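Local coordinates for FAD linked oxidase-like protein (Myceliophthora thermophila, PDB 5L6G) that catalyses the selective oxidation of the C1 hydroxyl of xylooligosaccharides and related sugars to lactones, using bicovalently bound FAD and reducing oxygen to hydrogen peroxide, at residues 78-82 / 83-87; 131-134 / 135-139; 242-245 / 246-250; 390-393 / 394-398. One frame throughout, in Å; residues are numbered along the deposited sequence.

Contact 1: residues 78-82 / 83-87; sequences LCAAE and VGVKA
Ala-80 lays its methyl against that of Ala-87, with Ala-80 CB 3.8 Å from Ala-87 CB, at the point where the chain leaves its helix and doubles back past it. Val-85 packs beside this pair through one branch: CG2 sits between its own backbone N and carbonyl carbon (chi1 -62°), which brings Val-85 CG2 to 3.9 Å from Ala-80 CA. The small side chain of Ala-80 is consistent with so close a passage. The backbone explains the turn. Val-83 N still makes a regular helical bond to Cys-79 O, but Ala-80 O is gripped twice, by Gly-84 N at 2.8 Å and by Val-85 N at 3.1 Å. The second is the six-to-one bond found in a Schellman motif, but the motif is incomplete: Gly-84 N bonds Ala-80 O in place of Ala-81 O, which lies 3.7 Å from it. Gly-84 has the positive phi (97°) expected just after the helix; a CB there would collide with the carbonyl oxygen of Val-83. Helix 70-83 thus ends at a glycine and passes into strand 87-90, completing a beta-alpha-beta crossover from strand 63-65. Cys-79 is disulfide-bonded to Cys-30 of helix 26-33, and Val-85 rests on Ile-27 of that helix, while Ala-80 and Ala-87 both meet Leu-108 of strand 108-111.

Contact 2: residues 131-134 / 135-139; sequences PGAR and LGHIA
Ala-133 CB and Ile-138 CG1 meet at 3.7 Å across the start of helix 135-146, one residue before the N-cap Arg-134 and the other in the first turn. Their contact is a hydrophobic staple. Ile-138 reaches back because CG1 stands beside its own backbone N (chi1 -65°) and CD1 continues nearly straight from there; this lays the branch along the N-cap carbonyl, with CG1 3.3 Å from Arg-134 O. The same oxygen accepts the first helical bond, from Ile-138 N at 3.0 Å and nearly in line with the carbonyl. His-137 holds CG opposite its backbone N (chi1 179°) and brings its ring edge to Ala-133: CD2 is 4.5 Å from Ala-133 CB. Its ND1 is hydrogen-bonded to Asp-330. The Arg-134 side chain does no capping here; it runs extended from CG to NE and leads off to the carbonyls of Gly-157 and Gly-92, to which NH1 is hydrogen-bonded, with Tyr-336 in a cation-pi contact. Cutting Ile-138 back to an alanine is likely to undo the staple, leaving the Ala-133 methyl without its CG1 and CD1 partners and thinning the apolar cover over Arg-134 O. Pro-131, on the incoming loop from strand 127-129, touches the FAD. Val-118 of strand 118-120 touches Ala-133, His-137 and Ile-138, and Val-160 of helix 160-165 packs on Ile-138.

Contact 3: residues 242-245 / 246-250; sequences PWTN and SSNVV. With NAG (2-acetamido-2-deoxy-beta-D-glucopyranose), chain F.
This is an N-glycosylation site built into a helix N-cap: Asn-245 caps the helix with its side-chain oxygen while its nitrogen carries the sugar. OD1 of Asn-245 accepts from Asn-248 N at 3.0 Å, nearly along the C=O axis, and ND2 is bonded covalently to C1 of the N-acetylglucosamine. The chi1 of 59° sets CG between the Asn-245 backbone N and carbonyl carbon, which carries OD1 to the N-H of Asn-248. The Asn-248 side chain works in two directions. Its ND2 donates to Pro-242 O at 2.8 Å, close to its own amide plane, and to the sugar's O6, also at 2.8 Å, so one amide ties the incoming loop to the glycan. Ser-247 is the third residue of the Asn-Ser-Ser sequon, and its OG accepts a weak hydrogen bond from the sugar's N2. The loop joins strand 234-240 of the eight-stranded antiparallel sheet to helix 246-261, and Trp-243 is the centre of an inverse gamma turn in it. A leucine at Asn-248 would probably leave both Pro-242 O and the sugar's O6 without this donor, and the first sugar freer to swing. On the buried side Val-249 CA lies over the face of the Trp-243 five-membered ring, 4.1 Å from its centroid, in a CH-pi contact. Val-249 CG2 packs 3.7 Å from Trp-243 CB, and beyond it Ala-361 of helix 354-368 touches both Val-249 and Ser-246.

Contact 4: residues 390-393 / 394-398; sequences TRVP and PGAGS
Val-392 CG1 and Ala-396 CB touch at 3.5 Å and form the apolar centre of a small surface turn. Val-392 places that branch there by holding CG1 opposite its own backbone N (chi1 167°). The Pro-393 ring adds a looser edge: its CD is 4.3 Å from Ala-396 CB. On the far side of Pro-393 the two prolines pack in series, with Pro-393 CB 3.7 Å from Pro-394 CD, which probably limits the freedom of the chain entering the turn. Outward from this patch comes the backbone. Residues Pro-393 to Ala-396 make a type I beta turn, closed by Ala-396 N donating to Pro-393 O at 3.0 Å. The N-H points well at the oxygen (165°) but arrives from above the carbonyl plane. Pro-394 fills the first corner, where its ring-fixed phi suits the turn; Gly-395 takes the second, and its backbone angles would leave room for a side chain. A water rounds off the polar edge, hydrogen-bonded to Pro-393 O at 2.7 Å and accepting from Gly-397 N at 3.1 Å, and it bridges the start of the turn to the residue just past its end. The loop lies between strands 374-381 and 409-417. Arg-391 forms a salt bridge with Glu-267, Arg-211 of helix 204-213 is hydrogen-bonded to the Ala-396 carbonyl, and Ser-398 is tied to Trp-208 and Ala-209 of that same helix.

Contact 2 is the buried one, about 14 Å from the chain centre to its own centre, whereas contact 4 lies at the surface and contacts 1 and 3 are partly buried near the periphery. Contacts 1 and 2 both belong to the FAD-binding part of the protein yet treat opposite helix ends: 78-87 closes one with a glycine, 131-139 opens one with an apolar staple. Contact 3 also opens a helix, but with polar side chains, one of which carries a glycan, in keeping with its outer position. Contact 4 involves no helix of its own and relies on prolines and a water. None of the four touches another; contacts 1 and 3 sit about 54 Å apart between centres.

Contact 1: residues 78-82 / 83-87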
loop_
_atom_site.group_PDB
_atom_site.type_symbol
_atom_site.label_atom_id
_atom_site.label_comp_id
_atom_site.label_asym_id
_atom_site.label_seq_id
_atom_site.Cartn_x
_atom_site.Cartn_y
_atom_site.Cartn_z
ATOM N N LEU A 78 20.149 -17.549 -2.210
ATOM C CA LEU A 78 21.196 -18.230 -2.938
ATOM C C LEU A 78 20.721 -19.563 -3.496
ATOM O O LEU A 78 21.116 -19.954 -4.609
ATOM C CB LEU A 78 22.387 -18.464 -2.034
ATOM C CG LEU A 78 23.202 -17.211 -1.775
ATOM C CD1 LEU A 78 24.019 -17.365 -0.490
ATOM C CD2 LEU A 78 24.121 -16.947 -2.968
ATOM N N CYS A 79 19.874 -20.242 -2.725
ATOM C CA CYS A 79 19.344 -21.537 -3.137
ATOM C C CYS A 79 18.495 -21.404 -4.399
ATOM O O CYS A 79 18.654 -22.176 -5.344
ATOM C CB CYS A 79 18.559 -22.196 -2.006
ATOM S SG CYS A 79 19.637 -23.185 -0.962
ATOM N N ALA A 80 17.615 -20.411 -4.400
ATOM C CA ALA A 80 16.814 -20.091 -5.571
ATOM C C ALA A 80 17.695 -19.815 -6.763
ATOM O O ALA A 80 17.427 -20.305 -7.849
ATOM C CB ALA A 80 15.930 -18.898 -5.310
ATOM N N ALA A 81 18.723 -19.006 -6.566
ATOM C CA ALA A 81 19.650 -18.686 -7.647
ATOM C C ALA A 81 20.366 -19.937 -8.166
ATOM O O ALA A 81 20.463 -20.134 -9.373
ATOM C CB ALA A 81 20.670 -17.666 -7.194
ATOM N N GLU A 82 20.901 -20.736 -7.247
ATOM C CA GLU A 82 21.637 -21.944 -7.589
ATOM C C GLU A 82 20.751 -22.987 -8.290
ATOM O O GLU A 82 21.155 -23.595 -9.278
ATOM C CB GLU A 82 22.298 -22.508 -6.310
ATOM C CG GLU A 82 22.922 -23.891 -6.398
ATOM C CD GLU A 82 23.515 -24.320 -5.056
ATOM O OE1 GLU A 82 23.810 -23.428 -4.218
ATOM O OE2 GLU A 82 23.659 -25.543 -4.835
ATOM N N VAL A 83 19.554 -23.190 -7.756
ATOM C CA VAL A 83 18.625 -24.205 -8.247
ATOM C C VAL A 83 17.936 -23.745 -9.534
ATOM O O VAL A 83 17.672 -24.561 -10.427
ATOM C CB VAL A 83 17.614 -24.553 -7.133
ATOM C CG1 VAL A 83 16.346 -25.189 -7.659
ATOM C CG2 VAL A 83 18.286 -25.450 -6.108
ATOM N N GLY A 84 17.646 -22.446 -9.626
ATOM C CA GLY A 84 17.091 -21.878 -10.843
ATOM C C GLY A 84 15.592 -21.779 -10.749
ATOM O O GLY A 84 14.872 -22.201 -11.650
ATOM N N VAL A 85 15.118 -21.226 -9.635
ATOM C CA VAL A 85 13.725 -20.898 -9.465
ATOM C C VAL A 85 13.685 -19.436 -9.026
ATOM O O VAL A 85 14.683 -18.878 -8.572
ATOM C CB VAL A 85 12.994 -21.829 -8.450
ATOM C CG1 VAL A 85 13.000 -23.291 -8.935
ATOM C CG2 VAL A 85 13.599 -21.738 -7.052
ATOM N N LYS A 86 12.542 -18.809 -9.220
ATOM C CA LYS A 86 12.351 -17.435 -8.814
ATOM C C LYS A 86 12.070 -17.427 -7.322
ATOM O O LYS A 86 11.681 -18.460 -6.765
ATOM C CB LYS A 86 11.197 -16.817 -9.588
ATOM C CG LYS A 86 11.394 -16.823 -11.090
ATOM C CD LYS A 86 12.643 -16.079 -11.517
ATOM C CE LYS A 86 12.729 -16.014 -13.039
ATOM N NZ LYS A 86 13.902 -15.231 -13.526
ATOM N N ALA A 87 12.298 -16.282 -6.672
ATOM C CA ALA A 87 12.072 -16.160 -5.242
ATOM C C ALA A 87 11.407 -14.848 -4.952
ATOM O O ALA A 87 11.760 -13.837 -5.564
ATOM C CB ALA A 87 13.392 -16.242 -4.488
#

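Contact 2: residues 131-134 / 135-139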
loop_
_atom_site.group_PDB
_atom_site.type_symbol
_atom_site.label_atom_id
_atom_site.label_comp_id
_atom_site.label_asym_id
_atom_site.label_seq_id
_atom_site.Cartn_x
_atom_site.Cartn_y
_atom_site.Cartn_z
ATOM N N PRO A 131 11.189 -7.410 8.889
ATOM C CA PRO A 131 10.427 -7.184 7.683
ATOM C C PRO A 131 9.087 -7.894 7.620
ATOM O O PRO A 131 8.315 -7.613 6.725
ATOM C CB PRO A 131 11.362 -7.721 6.597
ATOM C CG PRO A 131 12.095 -8.809 7.268
ATOM C CD PRO A 131 12.361 -8.255 8.646
ATOM N N GLY A 132 8.844 -8.844 8.514
ATOM C CA GLY A 132 7.527 -9.467 8.643
ATOM C C GLY A 132 6.625 -8.826 9.664
ATOM O O GLY A 132 5.554 -9.373 9.943
ATOM N N ALA A 133 7.040 -7.702 10.256
ATOM C CA ALA A 133 6.190 -6.996 11.217
ATOM C C ALA A 133 4.981 -6.391 10.484
ATOM O O ALA A 133 5.116 -5.782 9.417
ATOM C CB ALA A 133 6.967 -5.908 11.976
ATOM N N ARG A 134 3.809 -6.559 11.081
ATOM C CA ARG A 134 2.592 -6.020 10.538
ATOM C C ARG A 134 2.296 -4.705 11.218
ATOM O O ARG A 134 2.808 -4.434 12.326
ATOM C CB ARG A 134 1.455 -7.012 10.713
ATOM C CG ARG A 134 1.696 -8.328 9.998
ATOM C CD ARG A 134 0.690 -9.355 10.443
ATOM N NE ARG A 134 0.995 -10.686 9.948
ATOM C CZ ARG A 134 0.597 -11.188 8.777
ATOM N NH1 ARG A 134 -0.164 -10.487 7.948
ATOM N NH2 ARG A 134 0.943 -12.424 8.452
ATOM N N LEU A 135 1.492 -3.883 10.538
ATOM C CA LEU A 135 1.326 -2.494 10.921
ATOM C C LEU A 135 0.764 -2.348 12.323
ATOM O O LEU A 135 1.177 -1.456 13.035
ATOM C CB LEU A 135 0.448 -1.755 9.918
ATOM C CG LEU A 135 0.948 -1.731 8.469
ATOM C CD1 LEU A 135 0.010 -0.881 7.615
ATOM C CD2 LEU A 135 2.386 -1.208 8.403
ATOM N N GLY A 136 -0.193 -3.204 12.702
ATOM C CA GLY A 136 -0.804 -3.129 14.019
ATOM C C GLY A 136 0.183 -3.384 15.142
ATOM O O GLY A 136 0.160 -2.727 16.180
ATOM N N HIS A 137 1.069 -4.336 14.922
ATOM C CA HIS A 137 2.133 -4.641 15.871
ATOM C C HIS A 137 3.119 -3.487 15.986
ATOM O O HIS A 137 3.513 -3.121 17.096
ATOM C CB HIS A 137 2.867 -5.912 15.443
ATOM C CG HIS A 137 4.003 -6.290 16.338
ATOM N ND1 HIS A 137 3.851 -6.506 17.694
ATOM C CD2 HIS A 137 5.311 -6.478 16.071
ATOM C CE1 HIS A 137 5.019 -6.833 18.217
ATOM N NE2 HIS A 137 5.920 -6.829 17.248
ATOM N N ILE A 138 3.513 -2.935 14.838
ATOM C CA ILE A 138 4.467 -1.833 14.819
ATOM C C ILE A 138 3.872 -0.650 15.588
ATOM O O ILE A 138 4.506 -0.107 16.502
ATOM C CB ILE A 138 4.796 -1.412 13.384
ATOM C CG1 ILE A 138 5.507 -2.547 12.659
ATOM C CG2 ILE A 138 5.651 -0.150 13.389
ATOM C CD1 ILE A 138 5.569 -2.405 11.167
ATOM N N ALA A 139 2.646 -0.288 15.222
ATOM C CA ALA A 139 1.973 0.834 15.842
ATOM C C ALA A 139 1.858 0.635 17.358
ATOM O O ALA A 139 2.073 1.563 18.140
ATOM C CB ALA A 139 0.610 1.028 15.214
#

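Contact 3: residues 242-245 / 246-250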
loop_
_atom_site.group_PDB
_atom_site.type_symbol
_atom_site.label_atom_id
_atom_site.label_comp_id
_atom_site.label_asym_id
_atom_site.label_seq_id
_atom_site.Cartn_x
_atom_site.Cartn_y
_atom_site.Cartn_z
ATOM N N PRO A 242 -24.617 13.572 -0.355
ATOM C CA PRO A 242 -25.831 13.194 -1.070
ATOM C C PRO A 242 -25.561 12.808 -2.511
ATOM O O PRO A 242 -26.171 13.361 -3.430
ATOM C CB PRO A 242 -26.663 14.471 -1.007
ATOM C CG PRO A 242 -25.640 15.538 -1.076
ATOM C CD PRO A 242 -24.525 15.037 -0.216
ATOM N N TRP A 243 -24.685 11.834 -2.707
ATOM C CA TRP A 243 -24.208 11.524 -4.044
ATOM C C TRP A 243 -25.057 10.416 -4.677
ATOM O O TRP A 243 -24.593 9.322 -4.961
ATOM C CB TRP A 243 -22.723 11.187 -3.990
ATOM C CG TRP A 243 -21.829 12.397 -3.797
ATOM C CD1 TRP A 243 -22.191 13.648 -3.356
ATOM C CD2 TRP A 243 -20.418 12.443 -3.999
ATOM N NE1 TRP A 243 -21.105 14.465 -3.315
ATOM C CE2 TRP A 243 -19.996 13.751 -3.691
ATOM C CE3 TRP A 243 -19.473 11.506 -4.436
ATOM C CZ2 TRP A 243 -18.663 14.148 -3.789
ATOM C CZ3 TRP A 243 -18.142 11.903 -4.540
ATOM C CH2 TRP A 243 -17.757 13.219 -4.220
ATOM N N THR A 244 -26.316 10.752 -4.900
ATOM C CA THR A 244 -27.335 9.794 -5.325
ATOM C C THR A 244 -27.783 10.040 -6.755
ATOM O O THR A 244 -28.618 9.313 -7.263
ATOM C CB THR A 244 -28.579 9.913 -4.439
ATOM O OG1 THR A 244 -28.905 11.303 -4.291
ATOM C CG2 THR A 244 -28.314 9.290 -3.071
ATOM N N ASN A 245 -27.271 11.087 -7.391
ATOM C CA ASN A 245 -27.397 11.206 -8.834
ATOM C C ASN A 245 -26.145 11.847 -9.413
ATOM O O ASN A 245 -25.298 12.364 -8.673
ATOM C CB ASN A 245 -28.659 11.956 -9.237
ATOM C CG ASN A 245 -28.719 13.351 -8.678
ATOM O OD1 ASN A 245 -27.701 13.958 -8.380
ATOM N ND2 ASN A 245 -29.953 13.878 -8.549
ATOM N N SER A 246 -26.016 11.779 -10.731
ATOM C CA SER A 246 -24.784 12.201 -11.384
ATOM C C SER A 246 -24.493 13.683 -11.135
ATOM O O SER A 246 -23.342 14.043 -10.915
ATOM C CB SER A 246 -24.813 11.899 -12.889
ATOM O OG SER A 246 -25.836 12.634 -13.508
ATOM N N SER A 247 -25.506 14.538 -11.177
ATOM C CA SER A 247 -25.252 15.968 -11.019
ATOM C C SER A 247 -24.713 16.278 -9.613
ATOM O O SER A 247 -23.817 17.112 -9.468
ATOM C CB SER A 247 -26.481 16.831 -11.362
ATOM O OG SER A 247 -27.559 16.553 -10.503
ATOM N N ASN A 248 -25.229 15.595 -8.589
ATOM C CA ASN A 248 -24.742 15.791 -7.232
ATOM C C ASN A 248 -23.308 15.362 -7.082
ATOM O O ASN A 248 -22.554 16.007 -6.364
ATOM C CB ASN A 248 -25.581 15.033 -6.214
ATOM C CG ASN A 248 -26.894 15.732 -5.913
ATOM O OD1 ASN A 248 -27.240 16.727 -6.547
ATOM N ND2 ASN A 248 -27.606 15.241 -4.912
ATOM N N VAL A 249 -22.925 14.276 -7.756
ATOM C CA VAL A 249 -21.548 13.802 -7.665
ATOM C C VAL A 249 -20.633 14.824 -8.313
ATOM O O VAL A 249 -19.572 15.172 -7.781
ATOM C CB VAL A 249 -21.353 12.435 -8.378
ATOM C CG1 VAL A 249 -19.884 12.082 -8.489
ATOM C CG2 VAL A 249 -22.120 11.329 -7.645
ATOM N N VAL A 250 -21.024 15.279 -9.493
ATOM C CA VAL A 250 -20.171 16.172 -10.257
ATOM C C VAL A 250 -19.954 17.460 -9.478
ATOM O O VAL A 250 -18.844 17.923 -9.328
ATOM C CB VAL A 250 -20.811 16.499 -11.615
ATOM C CG1 VAL A 250 -20.123 17.683 -12.279
ATOM C CG2 VAL A 250 -20.789 15.264 -12.506
HETATM C C1 NAG F . -30.217 15.211 -8.047
HETATM C C2 NAG F . -31.213 15.974 -8.934
HETATM C C3 NAG F . -31.543 17.336 -8.353
HETATM C C4 NAG F . -31.974 17.190 -6.907
HETATM C C5 NAG F . -30.881 16.446 -6.133
HETATM C C6 NAG F . -31.284 16.208 -4.692
HETATM C C7 NAG F . -31.081 15.509 -11.332
HETATM C C8 NAG F . -30.491 15.923 -12.647
HETATM N N2 NAG F . -30.719 16.233 -10.271
HETATM O O3 NAG F . -32.551 17.914 -9.153
HETATM O O4 NAG F . -32.156 18.477 -6.375
HETATM O O5 NAG F . -30.676 15.173 -6.712
HETATM O O6 NAG F . -30.164 15.761 -3.970
HETATM O O7 NAG F . -31.848 14.545 -11.279
#

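Contact 4: residues 390-393 / 394-398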
loop_
_atom_site.group_PDB
_atom_site.type_symbol
_atom_site.label_atom_id
_atom_site.label_comp_id
_atom_site.label_asym_id
_atom_site.label_seq_id
_atom_site.Cartn_x
_atom_site.Cartn_y
_atom_site.Cartn_z
ATOM N N THR A 390 3.001 15.090 -0.948
ATOM C CA THR A 390 3.462 15.759 -2.140
ATOM C C THR A 390 4.413 16.936 -1.844
ATOM O O THR A 390 4.675 17.759 -2.710
ATOM C CB THR A 390 2.246 16.210 -2.978
ATOM O OG1 THR A 390 1.327 16.910 -2.139
ATOM C CG2 THR A 390 1.528 15.022 -3.567
ATOM N N ARG A 391 4.931 17.014 -0.619
ATOM C CA ARG A 391 6.042 17.906 -0.306
ATOM C C ARG A 391 7.386 17.191 -0.423
ATOM O O ARG A 391 8.429 17.827 -0.409
ATOM C CB ARG A 391 5.888 18.488 1.101
ATOM C CG ARG A 391 4.976 19.688 1.117
ATOM C CD ARG A 391 4.705 20.197 2.521
ATOM N NE ARG A 391 3.880 21.403 2.467
ATOM C CZ ARG A 391 3.171 21.889 3.481
ATOM N NH1 ARG A 391 3.139 21.267 4.653
ATOM N NH2 ARG A 391 2.477 23.010 3.318
ATOM N N VAL A 392 7.368 15.870 -0.513
ATOM C CA VAL A 392 8.594 15.132 -0.745
ATOM C C VAL A 392 9.106 15.526 -2.136
ATOM O O VAL A 392 8.336 15.459 -3.104
ATOM C CB VAL A 392 8.367 13.602 -0.679
ATOM C CG1 VAL A 392 9.572 12.848 -1.224
ATOM C CG2 VAL A 392 8.057 13.164 0.746
ATOM N N PRO A 393 10.392 15.939 -2.244
ATOM C CA PRO A 393 10.943 16.353 -3.544
ATOM C C PRO A 393 10.875 15.260 -4.617
ATOM O O PRO A 393 10.981 14.072 -4.283
ATOM C CB PRO A 393 12.410 16.669 -3.238
ATOM C CG PRO A 393 12.468 16.880 -1.770
ATOM C CD PRO A 393 11.381 16.070 -1.155
ATOM N N PRO A 394 10.698 15.666 -5.895
ATOM C CA PRO A 394 10.518 14.716 -7.002
ATOM C C PRO A 394 11.696 13.775 -7.239
ATOM O O PRO A 394 11.512 12.766 -7.913
ATOM C CB PRO A 394 10.321 15.606 -8.240
ATOM C CG PRO A 394 10.584 17.005 -7.814
ATOM C CD PRO A 394 10.487 17.065 -6.322
ATOM N N GLY A 395 12.886 14.111 -6.740
ATOM C CA GLY A 395 14.047 13.222 -6.852
ATOM C C GLY A 395 14.318 12.325 -5.649
ATOM O O GLY A 395 15.261 11.535 -5.670
ATOM N N ALA A 396 13.506 12.423 -4.598
ATOM C CA ALA A 396 13.788 11.716 -3.339
ATOM C C ALA A 396 13.729 10.191 -3.411
ATOM O O ALA A 396 14.493 9.525 -2.709
ATOM C CB ALA A 396 12.858 12.190 -2.242
ATOM N N GLY A 397 12.829 9.638 -4.220
ATOM C CA GLY A 397 12.600 8.191 -4.234
ATOM C C GLY A 397 11.890 7.756 -5.497
ATOM O O GLY A 397 11.348 8.584 -6.219
ATOM N N SER A 398 11.879 6.464 -5.769
ATOM C CA SER A 398 11.263 5.973 -7.001
ATOM C C SER A 398 9.743 6.099 -6.984
ATOM O O SER A 398 9.118 6.161 -8.044
ATOM C CB SER A 398 11.642 4.527 -7.254
ATOM O OG SER A 398 11.181 3.716 -6.197
HETATM O O HOH W 1 10.627 11.575 -5.293
#